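Endo-beta-mannanase (Rhizomucor miehei, PDB 4QP0) probably hydrolyses internal beta-1,4-mannosidic linkages at random in mannans, galactomannans and glucomannans, as a secreted TIM-barrel enzyme of glycoside hydrolase family 5. Local coordinates at residues A[26-31]-A[38-43]; A[92-97]-A[155-160]; A[274-279]-A[310-315]. One frame throughout, in Å; residues are numbered along the deposited sequence.

Contact 1 (A[26-31]-A[38-43])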
ATOM      1  N   ALA A  26       6.369   3.625  -5.355  1.00 28.56           N
ATOM      2  CA  ALA A  26       7.797   3.395  -5.556  1.00 29.34           C
ATOM      3  C   ALA A  26       8.270   2.429  -4.477  1.00 30.27           C
ATOM      4  O   ALA A  26       9.037   2.798  -3.581  1.00 30.67           O
ATOM      5  CB  ALA A  26       8.586   4.699  -5.509  1.00 28.39           C
ATOM      6  N   TYR A  27       7.794   1.189  -4.574  1.00 30.48           N
ATOM      7  CA  TYR A  27       8.140   0.121  -3.639  1.00 32.96           C
ATOM      8  C   TYR A  27       9.652   0.007  -3.425  1.00 34.01           C
ATOM      9  O   TYR A  27      10.112  -0.409  -2.352  1.00 33.23           O
ATOM     10  CB  TYR A  27       7.581  -1.215  -4.152  1.00 33.23           C
ATOM     11  CG  TYR A  27       8.448  -1.896  -5.193  1.00 34.37           C
ATOM     12  CD1 TYR A  27       9.417  -2.827  -4.816  1.00 35.08           C
ATOM     13  CD2 TYR A  27       8.310  -1.603  -6.555  1.00 34.44           C
ATOM     14  CE1 TYR A  27      10.220  -3.447  -5.759  1.00 36.04           C
ATOM     15  CE2 TYR A  27       9.107  -2.226  -7.509  1.00 35.16           C
ATOM     16  CZ  TYR A  27      10.063  -3.146  -7.105  1.00 35.64           C
ATOM     17  OH  TYR A  27      10.871  -3.775  -8.029  1.00 35.29           O
ATOM     18  N   TYR A  28      10.404   0.395  -4.457  1.00 33.85           N
ATOM     19  CA  TYR A  28      11.848   0.175  -4.549  1.00 34.78           C
ATOM     20  C   TYR A  28      12.680   1.248  -3.847  1.00 36.11           C
ATOM     21  O   TYR A  28      13.911   1.280  -3.999  1.00 38.21           O
ATOM     22  CB  TYR A  28      12.269   0.082  -6.026  1.00 34.80           C
ATOM     23  CG  TYR A  28      11.910   1.315  -6.834  1.00 35.42           C
ATOM     24  CD1 TYR A  28      12.829   2.347  -7.017  1.00 35.15           C
ATOM     25  CD2 TYR A  28      10.642   1.458  -7.403  1.00 35.22           C
ATOM     26  CE1 TYR A  28      12.504   3.479  -7.747  1.00 35.72           C
ATOM     27  CE2 TYR A  28      10.310   2.592  -8.131  1.00 35.39           C
ATOM     28  CZ  TYR A  28      11.243   3.594  -8.302  1.00 34.99           C
ATOM     29  OH  TYR A  28      10.915   4.713  -9.022  1.00 35.27           O
ATOM     30  N   LEU A  29      12.028   2.135  -3.094  1.00 35.54           N
ATOM     31  CA  LEU A  29      12.757   3.181  -2.379  1.00 35.32           C
ATOM     32  C   LEU A  29      13.752   2.593  -1.378  1.00 37.47           C
ATOM     33  O   LEU A  29      14.878   3.085  -1.248  1.00 37.45           O
ATOM     34  CB  LEU A  29      11.798   4.169  -1.706  1.00 34.19           C
ATOM     35  CG  LEU A  29      11.382   5.373  -2.570  1.00 33.83           C
ATOM     36  CD1 LEU A  29      10.226   6.140  -1.938  1.00 31.71           C
ATOM     37  CD2 LEU A  29      12.561   6.304  -2.832  1.00 32.89           C
ATOM     38  N   MET A  30      13.332   1.519  -0.706  1.00 38.06           N
ATOM     39  CA  MET A  30      14.163   0.810   0.264  1.00 39.17           C
ATOM     40  C   MET A  30      15.493   0.241  -0.278  1.00 40.11           C
ATOM     41  O   MET A  30      16.371  -0.117   0.499  1.00 39.16           O
ATOM     42  CB  MET A  30      13.344  -0.285   0.971  1.00 39.53           C
ATOM     43  CG  MET A  30      12.819  -1.394   0.075  1.00 39.56           C
ATOM     44  SD  MET A  30      12.115  -2.728   1.066  1.00 44.92           S
ATOM     45  CE  MET A  30      11.530  -3.836  -0.216  1.00 41.68           C
ATOM     46  N   THR A  31      15.642   0.154  -1.600  1.00 41.83           N
ATOM     47  CA  THR A  31      16.867  -0.402  -2.190  1.00 41.00           C
ATOM     48  C   THR A  31      17.627   0.608  -3.029  1.00 40.35           C
ATOM     49  O   THR A  31      18.710   0.313  -3.534  1.00 41.99           O
ATOM     50  CB  THR A  31      16.594  -1.655  -3.055  1.00 40.37           C
ATOM     51  OG1 THR A  31      15.690  -1.323  -4.121  1.00 38.64           O
ATOM     52  CG2 THR A  31      16.031  -2.803  -2.207  1.00 38.78           C
ATOM     53  N   LYS A  38      16.351  10.842  -3.599  1.00 40.96           N
ATOM     54  CA  LYS A  38      16.146  12.280  -3.791  1.00 43.30           C
ATOM     55  C   LYS A  38      15.434  12.587  -5.105  1.00 43.97           C
ATOM     56  O   LYS A  38      14.562  13.456  -5.158  1.00 45.26           O
ATOM     57  CB  LYS A  38      17.486  13.029  -3.736  1.00 43.81           C
ATOM     58  CG  LYS A  38      17.825  13.634  -2.377  1.00 43.79           C
ATOM     59  CD  LYS A  38      19.320  13.906  -2.234  1.00 43.16           C
ATOM     60  CE  LYS A  38      19.605  14.786  -1.022  1.00 44.20           C
ATOM     61  NZ  LYS A  38      20.984  14.633  -0.461  1.00 43.55           N
ATOM     62  N   GLN A  39      15.817  11.864  -6.155  1.00 45.32           N
ATOM     63  CA  GLN A  39      15.241  12.025  -7.491  1.00 43.80           C
ATOM     64  C   GLN A  39      13.737  11.749  -7.496  1.00 42.34           C
ATOM     65  O   GLN A  39      12.962  12.537  -8.043  1.00 41.24           O
ATOM     66  CB  GLN A  39      15.958  11.103  -8.483  1.00 45.86           C
ATOM     67  CG  GLN A  39      15.583  11.294  -9.945  1.00 47.90           C
ATOM     68  CD  GLN A  39      16.252  12.501 -10.575  1.00 50.55           C
ATOM     69  OE1 GLN A  39      17.183  12.359 -11.371  1.00 52.98           O
ATOM     70  NE2 GLN A  39      15.789  13.697 -10.218  1.00 48.94           N
ATOM     71  N   VAL A  40      13.334  10.638  -6.875  1.00 40.22           N
ATOM     72  CA  VAL A  40      11.924  10.281  -6.743  1.00 38.94           C
ATOM     73  C   VAL A  40      11.126  11.479  -6.231  1.00 38.36           C
ATOM     74  O   VAL A  40      10.144  11.890  -6.858  1.00 38.06           O
ATOM     75  CB  VAL A  40      11.735   9.046  -5.833  1.00 40.62           C
ATOM     76  CG1 VAL A  40      10.280   8.870  -5.411  1.00 41.49           C
ATOM     77  CG2 VAL A  40      12.229   7.794  -6.535  1.00 41.31           C
ATOM     78  N   PHE A  41      11.580  12.065  -5.125  1.00 37.31           N
ATOM     79  CA  PHE A  41      10.845  13.150  -4.480  1.00 34.95           C
ATOM     80  C   PHE A  41      10.805  14.456  -5.268  1.00 34.78           C
ATOM     81  O   PHE A  41       9.797  15.152  -5.230  1.00 35.31           O
ATOM     82  CB  PHE A  41      11.329  13.378  -3.046  1.00 33.02           C
ATOM     83  CG  PHE A  41      11.039  12.227  -2.128  1.00 33.57           C
ATOM     84  CD1 PHE A  41       9.744  11.726  -2.002  1.00 33.38           C
ATOM     85  CD2 PHE A  41      12.055  11.632  -1.392  1.00 32.66           C
ATOM     86  CE1 PHE A  41       9.478  10.651  -1.165  1.00 32.70           C
ATOM     87  CE2 PHE A  41      11.794  10.561  -0.548  1.00 31.22           C
ATOM     88  CZ  PHE A  41      10.507  10.071  -0.438  1.00 31.46           C
ATOM     89  N   SER A  42      11.874  14.796  -5.981  1.00 35.57           N
ATOM     90  CA  SER A  42      11.854  16.027  -6.788  1.00 36.36           C
ATOM     91  C   SER A  42      11.030  15.862  -8.072  1.00 36.65           C
ATOM     92  O   SER A  42      10.382  16.810  -8.520  1.00 37.85           O
ATOM     93  CB  SER A  42      13.266  16.550  -7.077  1.00 36.13           C
ATOM     94  OG  SER A  42      14.118  15.509  -7.501  1.00 39.22           O
ATOM     95  N   ASP A  43      11.040  14.655  -8.645  1.00 36.43           N
ATOM     96  CA  ASP A  43      10.174  14.333  -9.784  1.00 36.75           C
ATOM     97  C   ASP A  43       8.706  14.409  -9.362  1.00 37.74           C
ATOM     98  O   ASP A  43       7.888  15.045 -10.035  1.00 39.84           O
ATOM     99  CB  ASP A  43      10.479  12.938 -10.342  1.00 36.48           C
ATOM    100  CG  ASP A  43      11.811  12.862 -11.086  1.00 35.71           C
ATOM    101  OD1 ASP A  43      12.590  13.843 -11.088  1.00 36.01           O
ATOM    102  OD2 ASP A  43      12.079  11.792 -11.675  1.00 35.93           O
TER
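Leu29 and Val40 meet tip to tip, and around them the loop leaving strand 17-25 packs onto the helix it leads into. The tight part is wholly buried. Leu29 CD2 lies 4.0 Å from Val40 CG2, and its other branch turns to the aromatic neighbour, with Leu29 CD1 4.2 Å from Phe41 CZ. Val40 thus faces one methyl of the leucine and Phe41 the other, so the forked end of Leu29 fits against successive residues of the helix. Tyr28 adds to the same patch from a different direction. Its CG sits between the backbone N and the carbonyl carbon (chi1 58°), and this swings the ring past Val40 at a slant until Tyr28 OH is 4.2 Å from Val40 CG2. With the adjoining CE1 a little farther from the same methyl, this is a loose touch. The phenol is anchored beyond the contact: its hydroxyl is hydrogen-bonded to the backbone O of Ile326 and the backbone N of Val328, so the polar end is satisfied on both counts. No hydrogen bond joins the two segments.

The helix changes character around its girth. Lys38 and Gln39 are exposed, Lys38 starting away from the loop, whereas Val40 points into it. Leu29 also touches Thr54 of strand 51-55 and Ile92 of helix 87-98, which places the patch between barrel wall and outer layer. Strands 17-25 and 51-55 pair in parallel and are connected through helix 34-47, the beta-alpha-beta crossover from which a TIM barrel is built.

Contact 2 (A[92-97]-A[155-160])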
ATOM      1  N   ILE A  92      14.768   7.944   3.795  1.00 34.49           N
ATOM      2  CA  ILE A  92      13.595   8.143   2.944  1.00 33.32           C
ATOM      3  C   ILE A  92      12.632   9.149   3.576  1.00 32.64           C
ATOM      4  O   ILE A  92      12.215  10.113   2.922  1.00 34.43           O
ATOM      5  CB  ILE A  92      12.884   6.812   2.621  1.00 32.68           C
ATOM      6  CG1 ILE A  92      13.733   5.993   1.648  1.00 32.20           C
ATOM      7  CG2 ILE A  92      11.507   7.065   2.016  1.00 33.94           C
ATOM      8  CD1 ILE A  92      13.363   4.524   1.593  1.00 33.01           C
ATOM      9  N   ILE A  93      12.313   8.936   4.852  1.00 31.19           N
ATOM     10  CA  ILE A  93      11.428   9.832   5.602  1.00 29.28           C
ATOM     11  C   ILE A  93      11.961  11.261   5.618  1.00 28.87           C
ATOM     12  O   ILE A  93      11.184  12.213   5.614  1.00 27.85           O
ATOM     13  CB  ILE A  93      11.239   9.364   7.062  1.00 28.32           C
ATOM     14  CG1 ILE A  93      10.755   7.910   7.120  1.00 28.63           C
ATOM     15  CG2 ILE A  93      10.259  10.267   7.806  1.00 27.26           C
ATOM     16  CD1 ILE A  93      10.762   7.329   8.522  1.00 27.94           C
ATOM     17  N   GLN A  94      13.287  11.391   5.659  1.00 29.42           N
ATOM     18  CA  GLN A  94      13.953  12.687   5.760  1.00 30.38           C
ATOM     19  C   GLN A  94      13.779  13.484   4.466  1.00 30.41           C
ATOM     20  O   GLN A  94      13.365  14.640   4.498  1.00 30.84           O
ATOM     21  CB  GLN A  94      15.440  12.497   6.068  1.00 30.27           C
ATOM     22  CG  GLN A  94      16.176  13.789   6.384  1.00 30.32           C
ATOM     23  CD  GLN A  94      17.682  13.647   6.282  1.00 31.07           C
ATOM     24  OE1 GLN A  94      18.410  14.001   7.212  1.00 31.39           O
ATOM     25  NE2 GLN A  94      18.160  13.129   5.152  1.00 31.08           N
ATOM     26  N   GLN A  95      14.088  12.840   3.343  1.00 31.43           N
ATOM     27  CA  GLN A  95      13.954  13.445   2.026  1.00 33.29           C
ATOM     28  C   GLN A  95      12.498  13.683   1.659  1.00 34.64           C
ATOM     29  O   GLN A  95      12.186  14.652   0.947  1.00 34.79           O
ATOM     30  CB  GLN A  95      14.637  12.585   0.958  1.00 33.68           C
ATOM     31  CG  GLN A  95      16.147  12.482   1.103  1.00 33.23           C
ATOM     32  CD  GLN A  95      16.802  13.815   1.393  1.00 33.08           C
ATOM     33  OE1 GLN A  95      17.637  13.921   2.292  1.00 33.11           O
ATOM     34  NE2 GLN A  95      16.417  14.844   0.643  1.00 34.57           N
ATOM     35  N   ALA A  96      11.608  12.817   2.149  1.00 34.00           N
ATOM     36  CA  ALA A  96      10.172  13.038   1.970  1.00 34.96           C
ATOM     37  C   ALA A  96       9.764  14.353   2.639  1.00 36.10           C
ATOM     38  O   ALA A  96       9.237  15.256   1.972  1.00 36.47           O
ATOM     39  CB  ALA A  96       9.365  11.870   2.513  1.00 35.39           C
ATOM     40  N   ALA A  97      10.059  14.454   3.941  1.00 35.55           N
ATOM     41  CA  ALA A  97       9.782  15.636   4.766  1.00 37.06           C
ATOM     42  C   ALA A  97      10.419  16.908   4.218  1.00 37.41           C
ATOM     43  O   ALA A  97       9.841  17.987   4.324  1.00 38.58           O
ATOM     44  CB  ALA A  97      10.244  15.406   6.199  1.00 35.08           C
ATOM     45  N   SER A 155      17.141   8.058  13.070  1.00 34.85           N
ATOM     46  CA  SER A 155      18.541   8.332  13.411  1.00 36.96           C
ATOM     47  C   SER A 155      19.097   9.603  12.756  1.00 38.55           C
ATOM     48  O   SER A 155      20.165  10.083  13.143  1.00 40.88           O
ATOM     49  CB  SER A 155      19.430   7.120  13.109  1.00 38.85           C
ATOM     50  OG  SER A 155      19.609   6.931  11.715  1.00 43.19           O
ATOM     51  N   LEU A 156      18.369  10.156  11.787  1.00 37.50           N
ATOM     52  CA  LEU A 156      18.774  11.405  11.150  1.00 37.41           C
ATOM     53  C   LEU A 156      17.996  12.637  11.632  1.00 37.10           C
ATOM     54  O   LEU A 156      18.467  13.762  11.461  1.00 37.65           O
ATOM     55  CB  LEU A 156      18.700  11.279   9.625  1.00 38.06           C
ATOM     56  CG  LEU A 156      19.489  10.102   9.018  1.00 39.97           C
ATOM     57  CD1 LEU A 156      19.054   9.836   7.583  1.00 40.36           C
ATOM     58  CD2 LEU A 156      21.008  10.271   9.107  1.00 39.35           C
ATOM     59  N   THR A 157      16.823  12.438  12.234  1.00 37.08           N
ATOM     60  CA  THR A 157      15.970  13.575  12.646  1.00 35.97           C
ATOM     61  C   THR A 157      15.437  13.501  14.075  1.00 34.26           C
ATOM     62  O   THR A 157      14.813  14.456  14.556  1.00 33.74           O
ATOM     63  CB  THR A 157      14.769  13.786  11.698  1.00 37.79           C
ATOM     64  OG1 THR A 157      13.942  12.618  11.697  1.00 38.97           O
ATOM     65  CG2 THR A 157      15.228  14.100  10.268  1.00 39.44           C
ATOM     66  N   GLY A 158      15.661  12.373  14.744  1.00 32.71           N
ATOM     67  CA  GLY A 158      15.312  12.239  16.159  1.00 33.56           C
ATOM     68  C   GLY A 158      13.841  11.999  16.463  1.00 33.55           C
ATOM     69  O   GLY A 158      13.462  11.840  17.628  1.00 32.85           O
ATOM     70  N   VAL A 159      13.021  11.972  15.414  1.00 34.68           N
ATOM     71  CA  VAL A 159      11.575  11.784  15.525  1.00 34.68           C
ATOM     72  C   VAL A 159      11.213  10.299  15.435  1.00 35.09           C
ATOM     73  O   VAL A 159      11.616   9.609  14.491  1.00 33.76           O
ATOM     74  CB  VAL A 159      10.814  12.563  14.418  1.00 35.94           C
ATOM     75  CG1 VAL A 159       9.321  12.573  14.707  1.00 36.71           C
ATOM     76  CG2 VAL A 159      11.330  13.998  14.291  1.00 34.47           C
ATOM     77  N   LYS A 160      10.459   9.809  16.421  1.00 35.37           N
ATOM     78  CA  LYS A 160       9.948   8.439  16.388  1.00 35.15           C
ATOM     79  C   LYS A 160       8.985   8.324  15.212  1.00 35.34           C
ATOM     80  O   LYS A 160       8.294   9.293  14.888  1.00 35.02           O
ATOM     81  CB  LYS A 160       9.233   8.072  17.691  1.00 35.91           C
ATOM     82  CG  LYS A 160      10.119   8.088  18.928  1.00 37.64           C
ATOM     83  CD  LYS A 160       9.469   7.369  20.101  1.00 37.28           C
ATOM     84  CE  LYS A 160      10.242   7.618  21.386  1.00 38.09           C
ATOM     85  NZ  LYS A 160       9.670   6.869  22.540  1.00 37.54           N
TER
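A small surface contact of van der Waals kind joins Gln94, on outer helix 87-98 of the barrel, to Leu156 and Thr157 in the loop that runs from helix 136-151 toward strand 167-171. Only 133 Å² is buried, both sides summed, and no hydrogen bond spans the two segments. Gln94 supplies the whole of the helix's share of the touching atoms. With CG anti to the backbone N (chi1 -172°) and the chain extended beyond it, the side chain reaches straight out from the helix, so that its middle and its end meet different residues of the loop. The middle goes to the threonine: Gln94 CG stands 4.0 Å from Thr157 CG2, methylene against methyl, the two side chains passing at a slant. Farther out, the Gln94 and Leu156 side chains cross at about a right angle, bringing the amide to the leucine. There Gln94 OE1 is 3.6 Å from Leu156 CB, and Gln94 NE2 is 4.2 Å from Leu156 CD1.

The loop owes its position to more than this touch. Ser155 N is hydrogen-bonded to Asp90 OD2, a carboxylate one helical turn before Gln94, and Leu156 N is held by Asn154 OD1 within the loop itself. Deeper in, Ile93 packs on Tyr161 and Asp164, farther along the same loop. Leu156 and Thr157 are exposed and also touch a crystal neighbour, which may influence their settling here.

Chemically, then, a methylene of Gln94 meets a methyl, while its amide atoms lie against aliphatic carbons of Leu156 that offer them no hydrogen-bonding partner. The touch between the two segments is therefore non-directional, and the directional link close by is the bond from Ser155 N to Asp90 OD2.

Contact 3 (A[274-279]-A[310-315])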
ATOM      1  N   TRP A 274     -15.657  -0.561 -11.651  1.00 26.19           N
ATOM      2  CA  TRP A 274     -14.888  -0.961 -10.467  1.00 26.68           C
ATOM      3  C   TRP A 274     -14.581   0.206  -9.559  1.00 26.98           C
ATOM      4  O   TRP A 274     -14.701   0.091  -8.325  1.00 25.33           O
ATOM      5  CB  TRP A 274     -13.600  -1.629 -10.931  1.00 26.87           C
ATOM      6  CG  TRP A 274     -12.671  -2.155  -9.859  1.00 26.00           C
ATOM      7  CD1 TRP A 274     -11.379  -1.727  -9.580  1.00 25.65           C
ATOM      8  CD2 TRP A 274     -12.909  -3.267  -8.928  1.00 25.46           C
ATOM      9  NE1 TRP A 274     -10.824  -2.465  -8.564  1.00 25.10           N
ATOM     10  CE2 TRP A 274     -11.685  -3.398  -8.124  1.00 25.66           C
ATOM     11  CE3 TRP A 274     -13.968  -4.124  -8.682  1.00 26.10           C
ATOM     12  CZ2 TRP A 274     -11.557  -4.358  -7.123  1.00 25.52           C
ATOM     13  CZ3 TRP A 274     -13.825  -5.093  -7.669  1.00 26.13           C
ATOM     14  CH2 TRP A 274     -12.648  -5.198  -6.910  1.00 25.66           C
ATOM     15  N   ILE A 275     -14.180   1.332 -10.162  1.00 25.79           N
ATOM     16  CA  ILE A 275     -13.905   2.574  -9.429  1.00 26.33           C
ATOM     17  C   ILE A 275     -15.195   3.101  -8.799  1.00 27.41           C
ATOM     18  O   ILE A 275     -15.263   3.297  -7.583  1.00 27.21           O
ATOM     19  CB  ILE A 275     -13.274   3.665 -10.342  1.00 26.94           C
ATOM     20  CG1 ILE A 275     -11.916   3.206 -10.882  1.00 26.30           C
ATOM     21  CG2 ILE A 275     -13.120   4.992  -9.600  1.00 26.46           C
ATOM     22  CD1 ILE A 275     -11.530   3.838 -12.200  1.00 25.63           C
ATOM     23  N   LYS A 276     -16.212   3.329  -9.634  1.00 29.35           N
ATOM     24  CA  LYS A 276     -17.532   3.781  -9.179  1.00 29.24           C
ATOM     25  C   LYS A 276     -18.006   2.957  -7.976  1.00 28.84           C
ATOM     26  O   LYS A 276     -18.477   3.517  -6.984  1.00 28.11           O
ATOM     27  CB  LYS A 276     -18.556   3.694 -10.317  1.00 29.96           C
ATOM     28  CG  LYS A 276     -18.385   4.730 -11.416  1.00 32.29           C
ATOM     29  CD  LYS A 276     -19.131   4.349 -12.685  1.00 33.93           C
ATOM     30  CE  LYS A 276     -20.525   4.949 -12.765  1.00 35.16           C
ATOM     31  NZ  LYS A 276     -21.568   4.063 -12.185  1.00 36.31           N
ATOM     32  N   ASP A 277     -17.873   1.633  -8.071  1.00 29.09           N
ATOM     33  CA  ASP A 277     -18.268   0.723  -6.979  1.00 28.98           C
ATOM     34  C   ASP A 277     -17.533   0.994  -5.667  1.00 27.60           C
ATOM     35  O   ASP A 277     -18.132   0.920  -4.601  1.00 29.14           O
ATOM     36  CB  ASP A 277     -18.116  -0.747  -7.385  1.00 29.59           C
ATOM     37  CG  ASP A 277     -19.179  -1.194  -8.390  1.00 31.29           C
ATOM     38  OD1 ASP A 277     -20.195  -0.474  -8.563  1.00 31.42           O
ATOM     39  OD2 ASP A 277     -18.991  -2.266  -9.019  1.00 31.77           O
ATOM     40  N   HIS A 278     -16.247   1.313  -5.744  1.00 26.50           N
ATOM     41  CA  HIS A 278     -15.497   1.690  -4.547  1.00 26.85           C
ATOM     42  C   HIS A 278     -15.764   3.101  -4.077  1.00 26.15           C
ATOM     43  O   HIS A 278     -15.769   3.351  -2.870  1.00 26.45           O
ATOM     44  CB  HIS A 278     -14.008   1.424  -4.727  1.00 27.44           C
ATOM     45  CG  HIS A 278     -13.675  -0.041  -4.890  1.00 27.92           C
ATOM     46  ND1 HIS A 278     -13.298  -0.814  -3.862  1.00 28.59           N
ATOM     47  CD2 HIS A 278     -13.696  -0.862  -6.011  1.00 27.59           C
ATOM     48  CE1 HIS A 278     -13.087  -2.068  -4.300  1.00 28.01           C
ATOM     49  NE2 HIS A 278     -13.333  -2.094  -5.615  1.00 28.26           N
ATOM     50  N   ALA A 279     -16.003   4.028  -5.007  1.00 25.90           N
ATOM     51  CA  ALA A 279     -16.430   5.387  -4.656  1.00 26.23           C
ATOM     52  C   ALA A 279     -17.782   5.385  -3.957  1.00 26.87           C
ATOM     53  O   ALA A 279     -18.053   6.242  -3.124  1.00 29.15           O
ATOM     54  CB  ALA A 279     -16.474   6.286  -5.887  1.00 26.59           C
ATOM     55  N   GLN A 310      -9.330   8.405 -14.398  1.00 33.59           N
ATOM     56  CA  GLN A 310      -9.065   9.556 -13.555  1.00 33.36           C
ATOM     57  C   GLN A 310     -10.280  10.495 -13.508  1.00 33.98           C
ATOM     58  O   GLN A 310     -10.663  10.968 -12.431  1.00 35.01           O
ATOM     59  CB  GLN A 310      -7.773  10.255 -14.009  1.00 33.97           C
ATOM     60  CG  GLN A 310      -6.517   9.466 -13.621  1.00 33.26           C
ATOM     61  CD  GLN A 310      -5.231   9.963 -14.270  1.00 32.91           C
ATOM     62  OE1 GLN A 310      -5.239  10.878 -15.099  1.00 32.71           O
ATOM     63  NE2 GLN A 310      -4.114   9.346 -13.898  1.00 30.76           N
ATOM     64  N   GLY A 311     -10.895  10.729 -14.672  1.00 33.16           N
ATOM     65  CA  GLY A 311     -12.171  11.436 -14.771  1.00 32.11           C
ATOM     66  C   GLY A 311     -13.294  10.806 -13.963  1.00 31.23           C
ATOM     67  O   GLY A 311     -14.144  11.510 -13.427  1.00 30.56           O
ATOM     68  N   THR A 312     -13.296   9.477 -13.871  1.00 33.29           N
ATOM     69  CA  THR A 312     -14.224   8.755 -12.987  1.00 33.37           C
ATOM     70  C   THR A 312     -13.960   9.084 -11.518  1.00 33.18           C
ATOM     71  O   THR A 312     -14.895   9.375 -10.775  1.00 32.92           O
ATOM     72  CB  THR A 312     -14.155   7.226 -13.199  1.00 33.78           C
ATOM     73  OG1 THR A 312     -14.387   6.936 -14.581  1.00 34.62           O
ATOM     74  CG2 THR A 312     -15.197   6.498 -12.348  1.00 32.02           C
ATOM     75  N   VAL A 313     -12.686   9.050 -11.121  1.00 34.82           N
ATOM     76  CA  VAL A 313     -12.264   9.351  -9.741  1.00 33.54           C
ATOM     77  C   VAL A 313     -12.666  10.770  -9.327  1.00 33.28           C
ATOM     78  O   VAL A 313     -13.103  10.996  -8.183  1.00 32.38           O
ATOM     79  CB  VAL A 313     -10.749   9.122  -9.553  1.00 33.40           C
ATOM     80  CG1 VAL A 313     -10.227   9.851  -8.329  1.00 33.51           C
ATOM     81  CG2 VAL A 313     -10.444   7.636  -9.443  1.00 33.95           C
ATOM     82  N   GLU A 314     -12.513  11.712 -10.262  1.00 32.09           N
ATOM     83  CA  GLU A 314     -12.962  13.095 -10.086  1.00 32.32           C
ATOM     84  C   GLU A 314     -14.470  13.176  -9.836  1.00 31.41           C
ATOM     85  O   GLU A 314     -14.897  13.643  -8.785  1.00 31.13           O
ATOM     86  CB  GLU A 314     -12.563  13.950 -11.304  1.00 33.59           C
ATOM     87  CG  GLU A 314     -11.150  14.510 -11.208  1.00 34.75           C
ATOM     88  CD  GLU A 314     -10.446  14.647 -12.548  1.00 36.79           C
ATOM     89  OE1 GLU A 314     -11.096  14.998 -13.560  1.00 37.95           O
ATOM     90  OE2 GLU A 314      -9.220  14.411 -12.585  1.00 37.68           O
ATOM     91  N   ASP A 315     -15.263  12.697 -10.794  1.00 32.11           N
ATOM     92  CA  ASP A 315     -16.727  12.779 -10.736  1.00 32.61           C
ATOM     93  C   ASP A 315     -17.356  11.994  -9.581  1.00 32.34           C
ATOM     94  O   ASP A 315     -18.364  12.422  -9.013  1.00 32.21           O
ATOM     95  CB  ASP A 315     -17.335  12.307 -12.060  1.00 33.74           C
ATOM     96  CG  ASP A 315     -16.901  13.156 -13.240  1.00 35.43           C
ATOM     97  OD1 ASP A 315     -16.414  14.284 -13.027  1.00 34.29           O
ATOM     98  OD2 ASP A 315     -17.059  12.693 -14.390  1.00 37.52           O
TER
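Ile275 and Thr312 carry most of this contact between two outer helices of the TIM barrel, with Val313 as the third participant. Helices 270-284 and 299-315 run side by side and nearly parallel, as successive helices of an alpha/beta barrel do: the angle between their local axes is 21°, and the axes approach to 9.6 Å. Strand 289-294 comes between them in the chain and lies beneath, its Met291 touching both Ile275 and Val313.

The isoleucine is the central piece. Its CG2 methyl, anti to the backbone N while CG1 takes the place beside it (chi1 -63°), points at the pair of residues opposite. Ile275 CG2 lies 3.8 Å from Thr312 CG2, the two side chains meeting at a slant. The same methyl is also 3.8 Å from Val313 CG2, here with the side chains crossing at about a right angle. One methyl thus fits against two methyls from consecutive residues of the neighbouring helix. Inward, Ile275 also rests on Leu257 of strand 253-257, while Val313 also touches Met356 of helix 345-358, another member of the outer layer.

Toward solvent the packing thins to a single alkyl touch. Lys276 crosses Thr312 about perpendicularly, with Lys276 CG 3.8 Å from Thr312 CG2. The lysine then bends at chi3 and chi4 and its end leads away from helix 299-315, so the methylene, not the amine, belongs to the contact.

Thr312 is therefore two-sided. Its methyl is shared by Ile275 and Lys276, whereas its hydroxyl turns back along its own helix, where OG1 is hydrogen-bonded to the backbone O of Val308, one turn earlier.

How the contacts relate
Contacts 1 and 2 adjoin, their centres 15 Å apart, because helix 87-98 presents one side to helix 34-47 and another to the loop at 155-160. The seam is close: Phe41 CE2 is 3.5 Å from Ala96 N, and Leu29 O is 3.5 Å from Ile92 CD1. Contact 3 lies well apart in the helical shell, its centre about 27 Å from that of contact 1 and 34 Å from that of contact 2. Each contact involves an outer helix: 34-47, 87-98, or 270-284 with 299-315. Active sites of family 5 enzymes open at the C-terminal ends of the barrel strands, and the loop 26-31 of contact 1, following strand 17-25, leaves the barrel at that end.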